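Local coordinates for photosystem II extrinsic protein V (Arthrospira maxima, PDB 1F1C) that probably stabilises the oxygen-evolving complex of photosystem II and protects it against heat inactivation, as an extrinsic, lumenal subunit carrying covalently bound heme c, at residues E4-P9 with K22-G27; Q29-A34 with G115-Q120; D65-L70 with D109-A114. All blocks are in the same frame, centred on the assembly; numbering follows the deposited sequence.

Overall arrangement
Helix 107-124 links the three contacts: it supplies a segment to interactions 2 and 3 and packs against both segments of interaction 1. Interactions 1 and 2 share helix 21-34; their centres lie about 10 Å apart and they meet where I24 CG2 packs on L119 CD2 at 3.4 Å. Interactions 2 and 3, with centres about 9 Å apart, lie on successive parts of helix 107-124, joined where L118 packs on L70. A probable hydrogen bond links P9 of interaction 1 to I67 of interaction 3. Interactions 2 and 3 reach the heme c, whereas in interaction 1 the side chain of I24 is about 13 Å from it.

Interaction 1 (E4-P9 with K22-G27); sequences ELRTFP and KEIKKG
I24 sends its longer branch out from helix 21-34 to R6 and F8, and its CD1 is the helix atom that meets both. The tip lies 3.9 Å from R6 CG, touching the aliphatic root of the arginine rather than its guanidinium group, and the two side chains pass each other at a slant. At F8 the approach is different: CD1 of I24 comes to the ring edge, close to the ring plane, with CZ of F8 4.2 Å away. The stretched-out branch (chi2 173°) carries CD1 well clear of the helix backbone. R6, by contrast, bends at chi3 (57°), just past the CG methylene that does the touching, and the guanidinium makes no charged contact here: its NH2 is 6.9 Å from OE1 of E23. In this cytochrome c the contact joins the N-terminal segment to the long helix that leads to the heme-attachment cysteines. A type I turn from E4 to T7 delivers R6, and F8 follows in strand 7-9, paired antiparallel with strand 16-18. An isoleucine suits the helix position, ending in a slim methyl that can touch an arginine methylene and a ring edge at once while its other branch packs on L119. The phenylalanine is a buried, wholly apolar partner that also rests on L118 and L19; the arginine can lend a methylene while its charged end stays in a partly exposed place.

Interaction 2 (Q29-A34 with G115-Q120); sequences QVFNAA and GYILLQ. With HEC (heme c), chain C.
F31 and Y116 make the dense centre of this helix pair. CE2 of the tyrosine sits over one face of the phenylalanine ring, 3.6 Å from F31 CG, while CD2 of Y116 lies 3.7 Å from F31 CB. The ring planes are inclined at 54° with centroids 5.2 Å apart, an oblique arrangement intermediate between a parallel stack and an edge-to-face pair. F31 extends across to the other helix because its CG stands anti to the backbone N (chi1 -174°). I117 adds a second support, its CG1 lying 3.9 Å from CE2 of F31. The same branch then continues to the cofactor, where I117 CD1 meets the heme methyl CMB at 3.8 Å. This is the packing of N- and C-terminal helices that marks the cytochrome c fold, with helix 21-34 ending just before the heme-binding C35, C38 and H39. The side chain of F31 comes within about 4 Å of those of C35 and H39, and A34 borders the heme through its carbonyl O, 3.3 Å from CAB. With an alanine here in place of F31, Y116 CE2 and I117 CG1 would probably lose the ring they pack on, and a gap would be likely to open beside H39. Packing thins where Q29 and A33 turn from the other helix into exposed positions; polar or small residues suit them. N32, also exposed, stands at the margin with OD1 at the F31 ring edge, in its plane. Q120 lays CG over one ring face of Y116, while its NE2 gives the backbone O of Y116 a 3.3 Å hydrogen bond, supplementing the backbone donors L119 and Q120.

Interaction 3 (D65-L70 with D109-A114); sequences DNIAAL and DLYNVA
L70 meets A114 first through its CB, which lies 3.7 Å from the alanine CB, so the two helices touch close to their backbones. CD1 continues the extended chain (chi2 178°), while CD2 branches off at CG. CD1 comes within 3.6 Å of the carbonyl O of A114 and also packs on L118. CD2 turns to the cofactor and meets the heme methyl CMA at 3.8 Å, so this one side chain both packs on A114 and lines the heme pocket, a task that a forked, apolar leucine can fill. One turn earlier, I67 applies its CG2 methyl to A114 CB at 4.0 Å and to the tyrosine ring, 3.8 Å from Y111 CD1. CG2, anti to the backbone N of I67, is the branch turned to A114 and to the ring, which it meets obliquely. The alanine is small enough for the CA atoms of I67 and A114 to stand 5.3 Å apart. With no hydrogen bond between the two segments, the grip of helix 67-75 on helix 107-124 here rests on largely buried, mainly apolar surface and close fit, so its strength should depend on side-chain size and shape rather than on charge.

Interaction 1 (E4-P9 with K22-G27)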
# COMPACT_ATOMS: atom_id res chain seq x y z
N GLU A 4 -11.04 -31.08 -15.41
CA GLU A 4 -10.18 -30.42 -16.38
C GLU A 4 -10.02 -28.94 -16.06
O GLU A 4 -8.90 -28.42 -15.99
CB GLU A 4 -10.77 -30.58 -17.79
CG GLU A 4 -9.93 -29.95 -18.88
CD GLU A 4 -8.48 -30.38 -18.80
OE1 GLU A 4 -8.22 -31.61 -18.85
OE2 GLU A 4 -7.60 -29.50 -18.68
N LEU A 5 -11.13 -28.24 -15.87
CA LEU A 5 -11.08 -26.83 -15.55
C LEU A 5 -10.35 -26.60 -14.24
O LEU A 5 -9.74 -25.55 -14.03
CB LEU A 5 -12.49 -26.25 -15.45
CG LEU A 5 -13.33 -26.24 -16.73
CD1 LEU A 5 -14.73 -25.80 -16.40
CD2 LEU A 5 -12.70 -25.31 -17.77
N ARG A 6 -10.40 -27.61 -13.37
CA ARG A 6 -9.77 -27.54 -12.06
C ARG A 6 -8.32 -28.02 -12.05
O ARG A 6 -7.78 -28.32 -10.99
CB ARG A 6 -10.61 -28.33 -11.05
CG ARG A 6 -11.98 -27.70 -10.80
CD ARG A 6 -13.03 -28.73 -10.43
NE ARG A 6 -12.66 -29.53 -9.27
CZ ARG A 6 -12.54 -30.85 -9.27
NH1 ARG A 6 -12.78 -31.54 -10.38
NH2 ARG A 6 -12.19 -31.49 -8.16
N THR A 7 -7.71 -28.09 -13.23
CA THR A 7 -6.32 -28.49 -13.36
C THR A 7 -5.51 -27.22 -13.60
O THR A 7 -5.71 -26.54 -14.61
CB THR A 7 -6.10 -29.43 -14.58
OG1 THR A 7 -6.88 -30.63 -14.42
CG2 THR A 7 -4.63 -29.82 -14.68
N PHE A 8 -4.61 -26.88 -12.68
CA PHE A 8 -3.81 -25.67 -12.83
C PHE A 8 -2.33 -25.98 -12.72
O PHE A 8 -1.95 -27.04 -12.23
CB PHE A 8 -4.15 -24.65 -11.75
CG PHE A 8 -5.60 -24.55 -11.44
CD1 PHE A 8 -6.17 -25.36 -10.47
CD2 PHE A 8 -6.41 -23.65 -12.14
CE1 PHE A 8 -7.53 -25.29 -10.20
CE2 PHE A 8 -7.78 -23.58 -11.88
CZ PHE A 8 -8.34 -24.40 -10.91
N PRO A 9 -1.48 -25.06 -13.19
CA PRO A 9 -0.04 -25.29 -13.10
C PRO A 9 0.28 -25.01 -11.64
O PRO A 9 -0.02 -23.93 -11.14
CB PRO A 9 0.55 -24.21 -14.01
CG PRO A 9 -0.61 -23.73 -14.83
CD PRO A 9 -1.77 -23.81 -13.90
N LYS A 22 -14.19 -27.96 -3.47
CA LYS A 22 -14.31 -27.45 -2.11
C LYS A 22 -13.23 -26.42 -1.80
O LYS A 22 -13.52 -25.37 -1.22
CB LYS A 22 -14.22 -28.60 -1.10
CG LYS A 22 -14.53 -28.19 0.33
CD LYS A 22 -14.51 -29.38 1.29
CE LYS A 22 -13.08 -29.81 1.64
NZ LYS A 22 -12.34 -28.77 2.40
N GLU A 23 -11.99 -26.71 -2.18
CA GLU A 23 -10.88 -25.80 -1.94
C GLU A 23 -11.09 -24.47 -2.64
O GLU A 23 -10.79 -23.41 -2.09
CB GLU A 23 -9.57 -26.43 -2.40
CG GLU A 23 -9.20 -27.70 -1.64
CD GLU A 23 -7.99 -28.40 -2.23
OE1 GLU A 23 -8.04 -28.77 -3.42
OE2 GLU A 23 -7.00 -28.58 -1.49
N ILE A 24 -11.62 -24.53 -3.86
CA ILE A 24 -11.88 -23.33 -4.62
C ILE A 24 -12.97 -22.48 -3.95
O ILE A 24 -12.90 -21.25 -3.98
CB ILE A 24 -12.29 -23.68 -6.07
CG1 ILE A 24 -11.14 -24.39 -6.77
CG2 ILE A 24 -12.65 -22.42 -6.83
CD1 ILE A 24 -11.50 -24.94 -8.13
N LYS A 25 -13.96 -23.14 -3.36
CA LYS A 25 -15.04 -22.43 -2.67
C LYS A 25 -14.41 -21.64 -1.54
O LYS A 25 -14.80 -20.51 -1.26
CB LYS A 25 -16.06 -23.40 -2.08
CG LYS A 25 -17.06 -24.00 -3.07
CD LYS A 25 -18.05 -22.95 -3.57
CE LYS A 25 -19.12 -23.58 -4.46
NZ LYS A 25 -20.06 -22.56 -5.01
N LYS A 26 -13.44 -22.26 -0.87
CA LYS A 26 -12.74 -21.63 0.25
C LYS A 26 -11.81 -20.52 -0.23
O LYS A 26 -11.65 -19.51 0.44
CB LYS A 26 -11.93 -22.65 1.03
CG LYS A 26 -12.77 -23.64 1.83
CD LYS A 26 -11.87 -24.58 2.63
CE LYS A 26 -12.68 -25.55 3.45
NZ LYS A 26 -11.82 -26.48 4.25
N GLY A 27 -11.21 -20.71 -1.40
CA GLY A 27 -10.32 -19.70 -1.94
C GLY A 27 -11.12 -18.43 -2.21
O GLY A 27 -10.67 -17.32 -1.93

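Interaction 2 (Q29-A34 with G115-Q120)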
# COMPACT_ATOMS: atom_id res chain seq x y z
N GLN A 29 -13.84 -17.38 -0.75
CA GLN A 29 -14.12 -16.74 0.52
C GLN A 29 -12.96 -15.88 0.95
O GLN A 29 -13.11 -14.69 1.20
CB GLN A 29 -14.40 -17.77 1.61
CG GLN A 29 -15.77 -18.41 1.52
CD GLN A 29 -15.84 -19.69 2.31
OE1 GLN A 29 -15.40 -19.76 3.47
NE2 GLN A 29 -16.41 -20.73 1.70
N VAL A 30 -11.78 -16.49 1.06
CA VAL A 30 -10.62 -15.73 1.48
C VAL A 30 -10.45 -14.55 0.54
O VAL A 30 -10.21 -13.42 0.98
CB VAL A 30 -9.33 -16.59 1.47
CG1 VAL A 30 -8.13 -15.73 1.81
CG2 VAL A 30 -9.45 -17.71 2.48
N PHE A 31 -10.61 -14.81 -0.75
CA PHE A 31 -10.46 -13.75 -1.72
C PHE A 31 -11.47 -12.63 -1.49
O PHE A 31 -11.09 -11.46 -1.37
CB PHE A 31 -10.60 -14.30 -3.14
CG PHE A 31 -10.31 -13.28 -4.21
CD1 PHE A 31 -11.32 -12.41 -4.65
CD2 PHE A 31 -9.04 -13.16 -4.76
CE1 PHE A 31 -11.05 -11.43 -5.62
CE2 PHE A 31 -8.76 -12.20 -5.73
CZ PHE A 31 -9.77 -11.33 -6.16
N ASN A 32 -12.75 -12.98 -1.41
CA ASN A 32 -13.78 -11.97 -1.21
C ASN A 32 -13.60 -11.21 0.09
O ASN A 32 -14.09 -10.08 0.23
CB ASN A 32 -15.17 -12.60 -1.24
CG ASN A 32 -15.58 -13.02 -2.63
OD1 ASN A 32 -15.08 -12.49 -3.63
ND2 ASN A 32 -16.50 -13.97 -2.72
N ALA A 33 -12.91 -11.81 1.04
CA ALA A 33 -12.70 -11.17 2.32
C ALA A 33 -11.44 -10.30 2.36
O ALA A 33 -11.46 -9.20 2.92
CB ALA A 33 -12.63 -12.22 3.41
N ALA A 34 -10.36 -10.78 1.74
CA ALA A 34 -9.09 -10.04 1.79
C ALA A 34 -8.59 -9.42 0.49
O ALA A 34 -7.60 -8.69 0.51
CB ALA A 34 -8.00 -10.94 2.35
N GLY A 115 -5.80 -21.02 -6.46
CA GLY A 115 -6.57 -21.82 -7.39
C GLY A 115 -7.78 -21.02 -7.85
O GLY A 115 -8.15 -21.07 -9.03
N TYR A 116 -8.40 -20.30 -6.93
CA TYR A 116 -9.57 -19.49 -7.25
C TYR A 116 -9.22 -18.45 -8.32
O TYR A 116 -9.87 -18.36 -9.36
CB TYR A 116 -10.09 -18.77 -6.00
CG TYR A 116 -11.19 -17.77 -6.30
CD1 TYR A 116 -12.44 -18.20 -6.74
CD2 TYR A 116 -10.95 -16.40 -6.19
CE1 TYR A 116 -13.43 -17.28 -7.07
CE2 TYR A 116 -11.94 -15.48 -6.51
CZ TYR A 116 -13.18 -15.93 -6.95
OH TYR A 116 -14.15 -15.02 -7.28
N ILE A 117 -8.18 -17.66 -8.04
CA ILE A 117 -7.75 -16.63 -8.97
C ILE A 117 -7.53 -17.21 -10.37
O ILE A 117 -8.02 -16.66 -11.35
CB ILE A 117 -6.43 -15.95 -8.49
CG1 ILE A 117 -6.71 -15.09 -7.24
CG2 ILE A 117 -5.83 -15.11 -9.64
CD1 ILE A 117 -5.46 -14.44 -6.59
N LEU A 118 -6.81 -18.33 -10.45
CA LEU A 118 -6.51 -18.97 -11.74
C LEU A 118 -7.74 -19.59 -12.40
O LEU A 118 -7.76 -19.82 -13.61
CB LEU A 118 -5.44 -20.06 -11.56
CG LEU A 118 -4.07 -19.68 -10.98
CD1 LEU A 118 -3.25 -20.95 -10.78
CD2 LEU A 118 -3.34 -18.71 -11.89
N LEU A 119 -8.77 -19.86 -11.60
CA LEU A 119 -9.98 -20.46 -12.14
C LEU A 119 -10.86 -19.46 -12.88
O LEU A 119 -11.35 -19.75 -13.96
CB LEU A 119 -10.80 -21.09 -11.01
CG LEU A 119 -12.14 -21.70 -11.43
CD1 LEU A 119 -11.92 -22.91 -12.32
CD2 LEU A 119 -12.91 -22.10 -10.18
N GLN A 120 -11.05 -18.27 -12.30
CA GLN A 120 -11.92 -17.26 -12.87
C GLN A 120 -11.88 -17.05 -14.38
O GLN A 120 -12.92 -17.11 -15.04
CB GLN A 120 -11.73 -15.95 -12.12
CG GLN A 120 -12.04 -16.13 -10.65
CD GLN A 120 -13.29 -16.97 -10.43
OE1 GLN A 120 -14.40 -16.53 -10.72
NE2 GLN A 120 -13.11 -18.18 -9.93
FE HEC C . -3.31 -7.19 -4.59
CHA HEC C . -1.15 -6.70 -7.17
CHB HEC C . -3.26 -10.63 -5.25
CHC HEC C . -5.30 -7.83 -1.90
CHD HEC C . -3.75 -3.85 -4.26
NA HEC C . -2.36 -8.39 -5.86
C1A HEC C . -1.49 -8.02 -6.85
C2A HEC C . -1.09 -9.17 -7.61
C3A HEC C . -1.66 -10.25 -7.08
C4A HEC C . -2.48 -9.77 -6.03
CMA HEC C . -1.36 -11.72 -7.36
CAA HEC C . -0.15 -9.19 -8.76
CBA HEC C . -0.97 -8.90 -9.99
CGA HEC C . -0.18 -9.10 -11.25
O1A HEC C . 1.03 -9.39 -11.15
O2A HEC C . -0.76 -8.96 -12.34
NB HEC C . -4.08 -8.84 -3.75
C1B HEC C . -3.98 -10.19 -4.17
C2B HEC C . -4.61 -11.08 -3.25
C3B HEC C . -5.06 -10.31 -2.24
C4B HEC C . -4.80 -8.93 -2.58
CMB HEC C . -4.77 -12.58 -3.37
CAB HEC C . -5.65 -10.79 -1.07
CBB HEC C . -4.94 -11.59 -0.16
NC HEC C . -4.33 -6.09 -3.38
C1C HEC C . -5.12 -6.51 -2.33
C2C HEC C . -5.73 -5.41 -1.66
C3C HEC C . -5.26 -4.27 -2.26
C4C HEC C . -4.42 -4.71 -3.38
CMC HEC C . -6.77 -5.48 -0.54
CAC HEC C . -5.67 -2.95 -1.94
CBC HEC C . -5.48 -2.40 -0.64
ND HEC C . -2.56 -5.61 -5.48
C1D HEC C . -2.81 -4.29 -5.19
C2D HEC C . -2.05 -3.42 -6.02
C3D HEC C . -1.33 -4.21 -6.83
C4D HEC C . -1.66 -5.58 -6.52
CMD HEC C . -2.22 -1.88 -6.14
CAD HEC C . -0.27 -3.77 -7.85
CBD HEC C . 1.12 -3.63 -7.22
CGD HEC C . 2.20 -3.26 -8.23
O1D HEC C . 2.52 -4.09 -9.10
O2D HEC C . 2.72 -2.14 -8.16

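Interaction 3 (D65-L70 with D109-A114)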
# COMPACT_ATOMS: atom_id res chain seq x y z
N ASP A 65 1.54 -16.81 -12.80
CA ASP A 65 0.53 -17.65 -13.44
C ASP A 65 0.49 -19.12 -13.02
O ASP A 65 0.02 -19.96 -13.78
CB ASP A 65 0.67 -17.56 -14.97
CG ASP A 65 2.06 -17.93 -15.46
OD1 ASP A 65 2.87 -18.46 -14.66
OD2 ASP A 65 2.35 -17.69 -16.66
N ASN A 66 0.97 -19.42 -11.82
CA ASN A 66 0.92 -20.78 -11.28
C ASN A 66 0.71 -20.68 -9.77
O ASN A 66 1.08 -19.69 -9.15
CB ASN A 66 2.20 -21.57 -11.59
CG ASN A 66 3.45 -20.90 -11.06
OD1 ASN A 66 4.03 -20.05 -11.72
ND2 ASN A 66 3.87 -21.28 -9.86
N ILE A 67 0.09 -21.70 -9.20
CA ILE A 67 -0.21 -21.72 -7.77
C ILE A 67 0.95 -21.32 -6.85
O ILE A 67 0.77 -20.51 -5.93
CB ILE A 67 -0.73 -23.11 -7.37
CG1 ILE A 67 -2.06 -23.37 -8.10
CG2 ILE A 67 -0.88 -23.20 -5.85
CD1 ILE A 67 -2.52 -24.82 -8.07
N ALA A 68 2.13 -21.88 -7.09
CA ALA A 68 3.29 -21.56 -6.25
C ALA A 68 3.64 -20.08 -6.31
O ALA A 68 3.91 -19.45 -5.28
CB ALA A 68 4.51 -22.39 -6.68
N ALA A 69 3.63 -19.53 -7.52
CA ALA A 69 3.96 -18.13 -7.72
C ALA A 69 2.95 -17.24 -7.03
O ALA A 69 3.31 -16.23 -6.42
CB ALA A 69 4.03 -17.81 -9.19
N LEU A 70 1.67 -17.61 -7.12
CA LEU A 70 0.63 -16.81 -6.50
C LEU A 70 0.74 -16.90 -4.98
O LEU A 70 0.60 -15.89 -4.27
CB LEU A 70 -0.75 -17.27 -6.96
CG LEU A 70 -1.06 -16.82 -8.40
CD1 LEU A 70 -2.42 -17.35 -8.83
CD2 LEU A 70 -1.02 -15.29 -8.47
N ASP A 109 -5.02 -21.78 2.76
CA ASP A 109 -5.85 -20.73 2.20
C ASP A 109 -5.16 -20.08 1.02
O ASP A 109 -5.79 -19.79 0.00
CB ASP A 109 -6.14 -19.64 3.24
CG ASP A 109 -6.84 -20.19 4.46
OD1 ASP A 109 -7.90 -20.84 4.32
OD2 ASP A 109 -6.33 -19.95 5.57
N LEU A 110 -3.85 -19.87 1.15
CA LEU A 110 -3.08 -19.25 0.08
C LEU A 110 -3.16 -20.11 -1.17
O LEU A 110 -3.26 -19.60 -2.29
CB LEU A 110 -1.63 -19.07 0.52
CG LEU A 110 -1.26 -17.65 0.93
CD1 LEU A 110 -2.47 -16.94 1.54
CD2 LEU A 110 -0.10 -17.69 1.92
N TYR A 111 -3.11 -21.41 -0.95
CA TYR A 111 -3.19 -22.40 -2.01
C TYR A 111 -4.57 -22.33 -2.69
O TYR A 111 -4.67 -22.41 -3.92
CB TYR A 111 -2.96 -23.78 -1.39
CG TYR A 111 -3.19 -24.96 -2.31
CD1 TYR A 111 -2.17 -25.45 -3.14
CD2 TYR A 111 -4.42 -25.65 -2.31
CE1 TYR A 111 -2.36 -26.60 -3.92
CE2 TYR A 111 -4.62 -26.78 -3.09
CZ TYR A 111 -3.58 -27.26 -3.89
OH TYR A 111 -3.77 -28.41 -4.61
N ASN A 112 -5.61 -22.18 -1.88
CA ASN A 112 -7.00 -22.11 -2.36
C ASN A 112 -7.28 -20.80 -3.12
O ASN A 112 -7.90 -20.81 -4.20
CB ASN A 112 -7.97 -22.22 -1.16
CG ASN A 112 -7.82 -23.53 -0.39
OD1 ASN A 112 -8.15 -23.59 0.80
ND2 ASN A 112 -7.35 -24.57 -1.05
N VAL A 113 -6.83 -19.68 -2.56
CA VAL A 113 -7.04 -18.40 -3.21
C VAL A 113 -6.34 -18.43 -4.56
O VAL A 113 -6.87 -17.91 -5.55
CB VAL A 113 -6.49 -17.23 -2.36
CG1 VAL A 113 -6.86 -15.89 -3.00
CG2 VAL A 113 -7.05 -17.30 -0.96
N ALA A 114 -5.16 -19.04 -4.60
CA ALA A 114 -4.38 -19.15 -5.83
C ALA A 114 -5.16 -19.93 -6.89
O ALA A 114 -5.19 -19.57 -8.07
CB ALA A 114 -3.04 -19.83 -5.55